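Side-chain contacts in possible substrate binding protein of ABC transporter system (Rhodopseudomonas palustris, PDB 3N0X), which probably binds a branched-chain amino acid or related small ligand in the periplasm and delivers it to an ABC transporter: residues Q190-A195 with K203-I208; T217-M222 with I229-G234. All blocks are in the same frame, centred on the assembly; numbering follows the deposited sequence.

Contact 1: residues Q190-A195 with K203-I208; sequences QRLFDA and KIIWVI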
ATOM      1  N   GLN A 190      22.081  -5.238  20.002  1.00 17.63           N
ATOM      2  CA  GLN A 190      22.631  -6.287  20.847  1.00 18.56           C
ATOM      3  C   GLN A 190      21.543  -7.085  21.579  1.00 19.26           C
ATOM      4  O   GLN A 190      21.640  -8.311  21.676  1.00 19.49           O
ATOM      5  CB  GLN A 190      23.710  -5.762  21.800  1.00 20.31           C
ATOM      6  CG  GLN A 190      24.565  -6.904  22.329  1.00 23.90           C
ATOM      7  CD  GLN A 190      25.377  -7.612  21.238  1.00 24.20           C
ATOM      8  OE1 GLN A 190      26.038  -6.977  20.421  1.00 29.92           O
ATOM      9  NE2 GLN A 190      25.295  -8.945  21.214  1.00 27.04           N
ATOM     10  N   ARG A 191      20.489  -6.410  22.039  1.00 17.93           N
ATOM     11  CA  ARG A 191      19.383  -7.128  22.680  1.00 18.33           C
ATOM     12  C   ARG A 191      18.729  -8.086  21.695  1.00 17.56           C
ATOM     13  O   ARG A 191      18.381  -9.226  22.044  1.00 18.25           O
ATOM     14  CB  ARG A 191      18.343  -6.170  23.275  1.00 18.67           C
ATOM     15  CG  ARG A 191      18.909  -5.307  24.429  1.00 21.19           C
ATOM     16  CD  ARG A 191      17.787  -4.717  25.258  1.00 24.18           C
ATOM     17  NE  ARG A 191      16.930  -3.783  24.527  1.00 21.28           N
ATOM     18  CZ  ARG A 191      17.196  -2.486  24.369  1.00 22.03           C
ATOM     19  NH1 ARG A 191      18.325  -1.979  24.859  1.00 23.27           N
ATOM     20  NH2 ARG A 191      16.355  -1.697  23.706  1.00 23.40           N
ATOM     21  N   LEU A 192      18.520  -7.611  20.472  1.00 15.32           N
ATOM     22  CA  LEU A 192      17.927  -8.452  19.430  1.00 13.60           C
ATOM     23  C   LEU A 192      18.818  -9.637  19.105  1.00 14.89           C
ATOM     24  O   LEU A 192      18.353 -10.779  19.009  1.00 15.97           O
ATOM     25  CB  LEU A 192      17.639  -7.611  18.174  1.00 14.00           C
ATOM     26  CG  LEU A 192      16.544  -6.549  18.309  1.00 13.32           C
ATOM     27  CD1 LEU A 192      16.678  -5.541  17.184  1.00 15.11           C
ATOM     28  CD2 LEU A 192      15.142  -7.177  18.298  1.00 15.99           C
ATOM     29  N   PHE A 193      20.106  -9.378  18.948  1.00 15.18           N
ATOM     30  CA  PHE A 193      21.042 -10.474  18.663  1.00 16.49           C
ATOM     31  C   PHE A 193      21.067 -11.463  19.820  1.00 17.41           C
ATOM     32  O   PHE A 193      21.022 -12.689  19.602  1.00 17.30           O
ATOM     33  CB  PHE A 193      22.468  -9.962  18.448  1.00 17.67           C
ATOM     34  CG  PHE A 193      22.645  -9.065  17.276  1.00 17.55           C
ATOM     35  CD1 PHE A 193      21.735  -8.991  16.253  1.00 16.08           C
ATOM     36  CD2 PHE A 193      23.790  -8.290  17.183  1.00 19.04           C
ATOM     37  CE1 PHE A 193      21.932  -8.165  15.176  1.00 20.00           C
ATOM     38  CE2 PHE A 193      23.983  -7.454  16.093  1.00 22.38           C
ATOM     39  CZ  PHE A 193      23.067  -7.398  15.093  1.00 23.24           C
ATOM     40  N   ASP A 194      21.129 -10.952  21.054  1.00 18.39           N
ATOM     41  CA  ASP A 194      21.162 -11.846  22.226  1.00 19.18           C
ATOM     42  C   ASP A 194      19.888 -12.684  22.370  1.00 18.68           C
ATOM     43  O   ASP A 194      19.949 -13.856  22.788  1.00 19.67           O
ATOM     44  CB  ASP A 194      21.457 -11.086  23.515  1.00 20.65           C
ATOM     45  CG  ASP A 194      22.890 -10.566  23.563  1.00 24.96           C
ATOM     46  OD1 ASP A 194      23.751 -10.965  22.720  1.00 26.08           O
ATOM     47  OD2 ASP A 194      23.157  -9.724  24.443  1.00 29.39           O
ATOM     48  N   ALA A 195      18.748 -12.120  21.966  1.00 17.41           N
ATOM     49  CA  ALA A 195      17.478 -12.832  21.969  1.00 16.56           C
ATOM     50  C   ALA A 195      17.362 -13.976  20.945  1.00 17.46           C
ATOM     51  O   ALA A 195      16.471 -14.822  21.056  1.00 19.91           O
ATOM     52  CB  ALA A 195      16.310 -11.845  21.741  1.00 18.35           C
ATOM     53  N   LYS A 203      16.911 -17.667  12.081  1.00 15.98           N
ATOM     54  CA  LYS A 203      16.645 -16.533  12.971  1.00 15.27           C
ATOM     55  C   LYS A 203      16.579 -15.265  12.146  1.00 15.10           C
ATOM     56  O   LYS A 203      17.473 -15.014  11.334  1.00 14.86           O
ATOM     57  CB  LYS A 203      17.735 -16.433  14.008  1.00 15.60           C
ATOM     58  CG  LYS A 203      17.796 -17.626  14.973  1.00 16.26           C
ATOM     59  CD  LYS A 203      18.922 -18.531  14.674  1.00 23.21           C
ATOM     60  CE  LYS A 203      20.232 -17.947  15.102  1.00 22.15           C
ATOM     61  NZ  LYS A 203      21.405 -18.772  14.618  1.00 23.27           N
ATOM     62  N   ILE A 204      15.530 -14.480  12.359  1.00 14.18           N
ATOM     63  CA  ILE A 204      15.252 -13.284  11.565  1.00 13.23           C
ATOM     64  C   ILE A 204      14.859 -12.123  12.475  1.00 13.21           C
ATOM     65  O   ILE A 204      14.046 -12.314  13.389  1.00 13.68           O
ATOM     66  CB  ILE A 204      14.105 -13.511  10.572  1.00 11.63           C
ATOM     67  CG1 ILE A 204      14.345 -14.762   9.694  1.00 14.35           C
ATOM     68  CG2 ILE A 204      13.907 -12.253   9.666  1.00 14.44           C
ATOM     69  CD1 ILE A 204      13.143 -15.122   8.765  1.00 15.12           C
ATOM     70  N   ILE A 205      15.441 -10.957  12.246  1.00 12.56           N
ATOM     71  CA  ILE A 205      14.979  -9.697  12.852  1.00 11.20           C
ATOM     72  C   ILE A 205      14.121  -9.066  11.770  1.00 11.94           C
ATOM     73  O   ILE A 205      14.635  -8.751  10.679  1.00 13.21           O
ATOM     74  CB  ILE A 205      16.139  -8.742  13.251  1.00 12.26           C
ATOM     75  CG1 ILE A 205      16.993  -9.394  14.356  1.00 12.70           C
ATOM     76  CG2 ILE A 205      15.577  -7.381  13.650  1.00 10.37           C
ATOM     77  CD1 ILE A 205      18.313  -8.679  14.588  1.00 12.81           C
ATOM     78  N   TRP A 206      12.841  -8.833  12.065  1.00 11.11           N
ATOM     79  CA  TRP A 206      11.932  -8.149  11.141  1.00 10.79           C
ATOM     80  C   TRP A 206      11.749  -6.718  11.641  1.00 12.00           C
ATOM     81  O   TRP A 206      11.403  -6.492  12.805  1.00 12.63           O
ATOM     82  CB  TRP A 206      10.582  -8.882  10.998  1.00 10.98           C
ATOM     83  CG  TRP A 206       9.714  -8.233   9.996  1.00 10.64           C
ATOM     84  CD1 TRP A 206       9.841  -8.339   8.653  1.00 13.06           C
ATOM     85  CD2 TRP A 206       8.585  -7.374  10.220  1.00 12.84           C
ATOM     86  NE1 TRP A 206       8.875  -7.596   8.010  1.00 13.25           N
ATOM     87  CE2 TRP A 206       8.077  -6.998   8.939  1.00 12.58           C
ATOM     88  CE3 TRP A 206       7.942  -6.890  11.361  1.00 15.90           C
ATOM     89  CZ2 TRP A 206       6.966  -6.162   8.787  1.00 14.50           C
ATOM     90  CZ3 TRP A 206       6.824  -6.048  11.194  1.00 17.86           C
ATOM     91  CH2 TRP A 206       6.354  -5.707   9.913  1.00 13.92           C
ATOM     92  N   VAL A 207      11.994  -5.761  10.752  1.00 12.03           N
ATOM     93  CA  VAL A 207      11.923  -4.352  11.084  1.00 13.00           C
ATOM     94  C   VAL A 207      10.700  -3.708  10.420  1.00 12.69           C
ATOM     95  O   VAL A 207      10.382  -3.968   9.229  1.00 13.47           O
ATOM     96  CB  VAL A 207      13.191  -3.651  10.625  1.00 12.91           C
ATOM     97  CG1 VAL A 207      13.175  -2.146  11.019  1.00 12.64           C
ATOM     98  CG2 VAL A 207      14.440  -4.318  11.246  1.00 13.96           C
ATOM     99  N   ILE A 208      10.023  -2.854  11.182  1.00 12.43           N
ATOM    100  CA  ILE A 208       8.998  -1.991  10.638  1.00 11.65           C
ATOM    101  C   ILE A 208       9.450  -0.577  11.039  1.00 11.62           C
ATOM    102  O   ILE A 208       9.722  -0.311  12.215  1.00 13.23           O
ATOM    103  CB  ILE A 208       7.551  -2.323  11.096  1.00 13.09           C
ATOM    104  CG1 ILE A 208       6.571  -1.274  10.552  1.00 13.75           C
ATOM    105  CG2 ILE A 208       7.466  -2.417  12.616  1.00 13.54           C
ATOM    106  CD1 ILE A 208       5.098  -1.592  10.800  1.00 16.24           C
TER
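Leu192 and Ile205, with CA atoms 7.3 Å apart, mark the closest backbone approach of helix 186-196 to strand 202-207, a spacing bridged entirely by side chains. The helix belongs to a beta-alpha-beta crossover: it follows strand 171-178 and leads into strand 202-207, and both strands run parallel in the four-stranded sheet of one lobe of the periplasmic binding protein. Ile205 carries the strand's side of the contact. Its CG1 branch lies beside the backbone N and is extended beyond that, which sends CD1 out from the sheet to meet two consecutive helix residues. On one of them it packs close to the backbone, with Ile205 CD1 3.8 Å from Leu192 CB. The other Ile205 branch, CG2, takes a looser place 4.1 Å from Leu192 CD1, so the two side chains pass each other at a slant with both isoleucine branches engaged. Leu192 also reaches Ala145 and Leu147 of the adjoining strand 142-149, and thereby spans two strands. Phe193 arrives differently. Its CB leaves the helix away from the strand, and the torsion chi1 -63° swings the ring back so that its CD1-CE1 edge meets Ile205. CD1 of Ile205 sits near the ring plane, 3.7 Å from Phe193 CE1, which makes this an edge contact and not a methyl lying over the ring face. Tyr227 meets the same ring with the planes at about 45°. Farther from the strand, Gln190 and Asp194 join one helical turn apart: NE2 of Gln190 donates to OD1 of Asp194 over 3.0 Å, with the oxygen in the amide plane but the nitrogen 43° out of the carboxylate plane.

Contact 2: residues T217-M222 with I229-G234; sequences TKLQDM and IELSTG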
ATOM      1  N   THR A 217      20.400  -0.631   7.616  1.00 25.69           N
ATOM      2  CA  THR A 217      21.824  -0.421   7.366  1.00 27.95           C
ATOM      3  C   THR A 217      22.646  -0.500   8.641  1.00 26.51           C
ATOM      4  O   THR A 217      23.703  -1.116   8.679  1.00 25.81           O
ATOM      5  CB  THR A 217      22.086   1.005   6.780  1.00 29.20           C
ATOM      6  OG1 THR A 217      21.306   1.180   5.600  1.00 35.05           O
ATOM      7  CG2 THR A 217      23.551   1.186   6.483  1.00 35.32           C
ATOM      8  N   LYS A 218      22.169   0.165   9.688  1.00 25.78           N
ATOM      9  CA  LYS A 218      22.850   0.183  10.952  1.00 24.69           C
ATOM     10  C   LYS A 218      22.908  -1.161  11.655  1.00 23.81           C
ATOM     11  O   LYS A 218      23.921  -1.514  12.256  1.00 23.20           O
ATOM     12  CB  LYS A 218      22.272   1.282  11.853  1.00 27.89           C
ATOM     13  CG  LYS A 218      22.560   2.686  11.263  1.00 28.25           C
ATOM     14  CD  LYS A 218      21.827   3.770  11.999  1.00 33.19           C
ATOM     15  CE  LYS A 218      22.237   5.180  11.481  1.00 36.50           C
ATOM     16  NZ  LYS A 218      21.210   6.192  11.865  1.00 34.00           N
ATOM     17  N   LEU A 219      21.856  -1.959  11.528  1.00 20.75           N
ATOM     18  CA  LEU A 219      21.912  -3.324  12.053  1.00 19.67           C
ATOM     19  C   LEU A 219      22.866  -4.191  11.192  1.00 18.06           C
ATOM     20  O   LEU A 219      23.643  -4.967  11.751  1.00 19.58           O
ATOM     21  CB  LEU A 219      20.522  -3.984  12.079  1.00 17.65           C
ATOM     22  CG  LEU A 219      19.565  -3.448  13.132  1.00 15.91           C
ATOM     23  CD1 LEU A 219      18.154  -3.988  12.891  1.00 18.13           C
ATOM     24  CD2 LEU A 219      20.093  -3.753  14.543  1.00 16.46           C
ATOM     25  N   GLN A 220      22.767  -4.058   9.871  1.00 18.98           N
ATOM     26  CA  GLN A 220      23.657  -4.790   8.946  0.50 20.85           C
ATOM     27  C   GLN A 220      25.135  -4.470   9.238  1.00 22.29           C
ATOM     28  O   GLN A 220      26.000  -5.366   9.160  1.00 23.27           O
ATOM     29  CB  GLN A 220      23.300  -4.475   7.483  0.50 21.52           C
ATOM     30  CG  GLN A 220      24.073  -5.274   6.417  0.50 26.22           C
ATOM     31  CD  GLN A 220      23.622  -6.727   6.301  0.50 31.93           C
ATOM     32  OE1 GLN A 220      23.603  -7.466   7.288  0.50 36.32           O
ATOM     33  NE2 GLN A 220      23.268  -7.142   5.084  0.50 30.99           N
ATOM     34  N   ASP A 221      25.431  -3.217   9.604  1.00 23.41           N
ATOM     35  CA  ASP A 221      26.799  -2.818   9.928  1.00 25.86           C
ATOM     36  C   ASP A 221      27.326  -3.569  11.161  1.00 24.85           C
ATOM     37  O   ASP A 221      28.541  -3.721  11.335  1.00 27.96           O
ATOM     38  CB  ASP A 221      26.922  -1.284  10.193  1.00 27.44           C
ATOM     39  CG  ASP A 221      26.761  -0.427   8.943  1.00 32.82           C
ATOM     40  OD1 ASP A 221      27.024  -0.910   7.832  1.00 33.74           O
ATOM     41  OD2 ASP A 221      26.354   0.762   9.097  1.00 42.90           O
HETATM   42  N   MSE A 222      26.426  -4.032  12.033  1.00 23.22           N
HETATM   43  CA  MSE A 222      26.813  -4.808  13.221  1.00 22.08           C
HETATM   44  C   MSE A 222      27.017  -6.307  12.930  1.00 20.99           C
HETATM   45  O   MSE A 222      27.331  -7.048  13.829  1.00 22.60           O
HETATM   46  CB  MSE A 222      25.775  -4.647  14.347  1.00 24.55           C
HETATM   47  CG  MSE A 222      25.675  -3.202  14.839  1.00 24.18           C
HETATM   48 SE   MSE A 222      24.075  -2.896  15.956  0.75 25.69          SE
HETATM   49  CE  MSE A 222      24.588  -3.793  17.402  1.00 20.86           C
ATOM     50  N   ILE A 229      21.979 -14.681  12.066  1.00 15.98           N
ATOM     51  CA  ILE A 229      20.729 -13.923  12.005  1.00 14.25           C
ATOM     52  C   ILE A 229      20.607 -13.193  10.678  1.00 15.34           C
ATOM     53  O   ILE A 229      21.597 -12.590  10.209  1.00 17.59           O
ATOM     54  CB  ILE A 229      20.663 -12.913  13.177  1.00 13.67           C
ATOM     55  CG1 ILE A 229      20.702 -13.628  14.509  1.00 14.48           C
ATOM     56  CG2 ILE A 229      19.417 -12.011  13.085  1.00 15.07           C
ATOM     57  CD1 ILE A 229      20.987 -12.707  15.733  1.00 17.11           C
ATOM     58  N   GLU A 230      19.407 -13.231  10.097  1.00 16.37           N
ATOM     59  CA  GLU A 230      19.044 -12.535   8.861  0.50 16.92           C
ATOM     60  C   GLU A 230      18.212 -11.331   9.219  1.00 15.53           C
ATOM     61  O   GLU A 230      17.474 -11.373  10.205  1.00 16.64           O
ATOM     62  CB  GLU A 230      18.105 -13.410   8.000  0.50 17.78           C
ATOM     63  CG  GLU A 230      18.732 -14.518   7.226  0.50 28.23           C
ATOM     64  CD  GLU A 230      17.753 -15.090   6.214  0.50 31.17           C
ATOM     65  OE1 GLU A 230      17.244 -14.308   5.363  0.50 22.69           O
ATOM     66  OE2 GLU A 230      17.479 -16.312   6.290  0.50 37.85           O
ATOM     67  N   LEU A 231      18.296 -10.269   8.429  1.00 15.27           N
ATOM     68  CA  LEU A 231      17.412  -9.121   8.576  1.00 14.29           C
ATOM     69  C   LEU A 231      16.314  -9.212   7.544  1.00 13.57           C
ATOM     70  O   LEU A 231      16.501  -9.803   6.484  1.00 14.70           O
ATOM     71  CB  LEU A 231      18.160  -7.817   8.336  1.00 14.70           C
ATOM     72  CG  LEU A 231      19.362  -7.488   9.226  1.00 15.23           C
ATOM     73  CD1 LEU A 231      19.930  -6.077   8.863  1.00 20.71           C
ATOM     74  CD2 LEU A 231      19.040  -7.622  10.738  1.00 18.58           C
ATOM     75  N   SER A 232      15.149  -8.680   7.881  1.00 12.30           N
ATOM     76  CA  SER A 232      13.983  -8.657   7.007  1.00 11.81           C
ATOM     77  C   SER A 232      13.212  -7.373   7.222  1.00 13.41           C
ATOM     78  O   SER A 232      13.149  -6.839   8.323  1.00 12.16           O
ATOM     79  CB  SER A 232      13.089  -9.888   7.253  1.00 11.93           C
ATOM     80  OG  SER A 232      11.887  -9.936   6.464  1.00 13.83           O
ATOM     81  N   THR A 233      12.616  -6.855   6.149  1.00 13.15           N
ATOM     82  CA  THR A 233      11.711  -5.734   6.254  1.00 13.02           C
ATOM     83  C   THR A 233      10.794  -5.750   5.018  1.00 11.52           C
ATOM     84  O   THR A 233      11.037  -6.497   4.029  1.00 12.74           O
ATOM     85  CB  THR A 233      12.468  -4.404   6.411  1.00 14.44           C
ATOM     86  OG1 THR A 233      11.579  -3.375   6.840  1.00 14.91           O
ATOM     87  CG2 THR A 233      13.161  -4.011   5.086  1.00 14.21           C
ATOM     88  N   GLY A 234       9.760  -4.924   5.037  1.00 11.75           N
ATOM     89  CA  GLY A 234       8.869  -4.807   3.875  1.00 12.31           C
ATOM     90  C   GLY A 234       9.514  -4.111   2.688  1.00 13.56           C
ATOM     91  O   GLY A 234      10.561  -3.459   2.797  1.00 14.56           O
TER
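Leu231 points its side chain from the strand into the helix backbone, so that one leucine end meets the root of two neighbouring residues, Leu219 and Gln220. CD1 of Leu231 lies 3.6 Å from the backbone N of Gln220, closer than to any side-chain atom of the helix segment. That same methyl is 3.9 Å from Leu219 CB and 4.0 Å from Gln220 CB, and therefore rests against the stretch of chain between the two residues. The second methyl, CD2, turns to the Leu219 side only, 4.2 Å from Leu219 CB. With CG beside the backbone N (chi1 -59°) and the chain extended from there, Leu231 presents both methyls to the helix, and these methyls are all that it contributes to the contact. Leu219 aims its CB toward the strand, but the rest of its side chain continues to Val207 on the neighbouring strand. Gln220 has CG anti to its backbone N (chi1 -175°) and bends at chi2; one of two modelled conformers lets NE2 donate to the backbone O of Arg246, so this bond is doubtful. The backbone N of Leu231 hydrogen-bonds a glycerol, probably from the crystallisation liquor. With CA atoms of Gln220 and Leu231 7.6 Å apart, the short helix 215-221 lies over the strand in the manner of a beta-alpha-beta unit, here strand 202-207, helix 215-221 and edge strand 229-233.

In the fold
Contacts 1 and 2 are successive helix-on-strand packings on the same face of one parallel sheet, their centres about 9 Å apart. Strands 202-207 and 229-233 are neighbours there: the backbone O of Ile205 is 2.8 Å from the N of Ser232, a probable hydrogen bond, and Ile205 and Leu231 also touch. Contact 1 is wholly buried and apolar, setting a leucine and the edge of an aromatic ring from the helix against an isoleucine of an inner strand. In contact 2, at the sheet's edge strand, the two leucines are buried but Gln220 is partly exposed, and the nearest helix atom is its backbone N. The buried areas are nearly equal. Met222, just after helix 215-221, touches Phe193, linking the two helices.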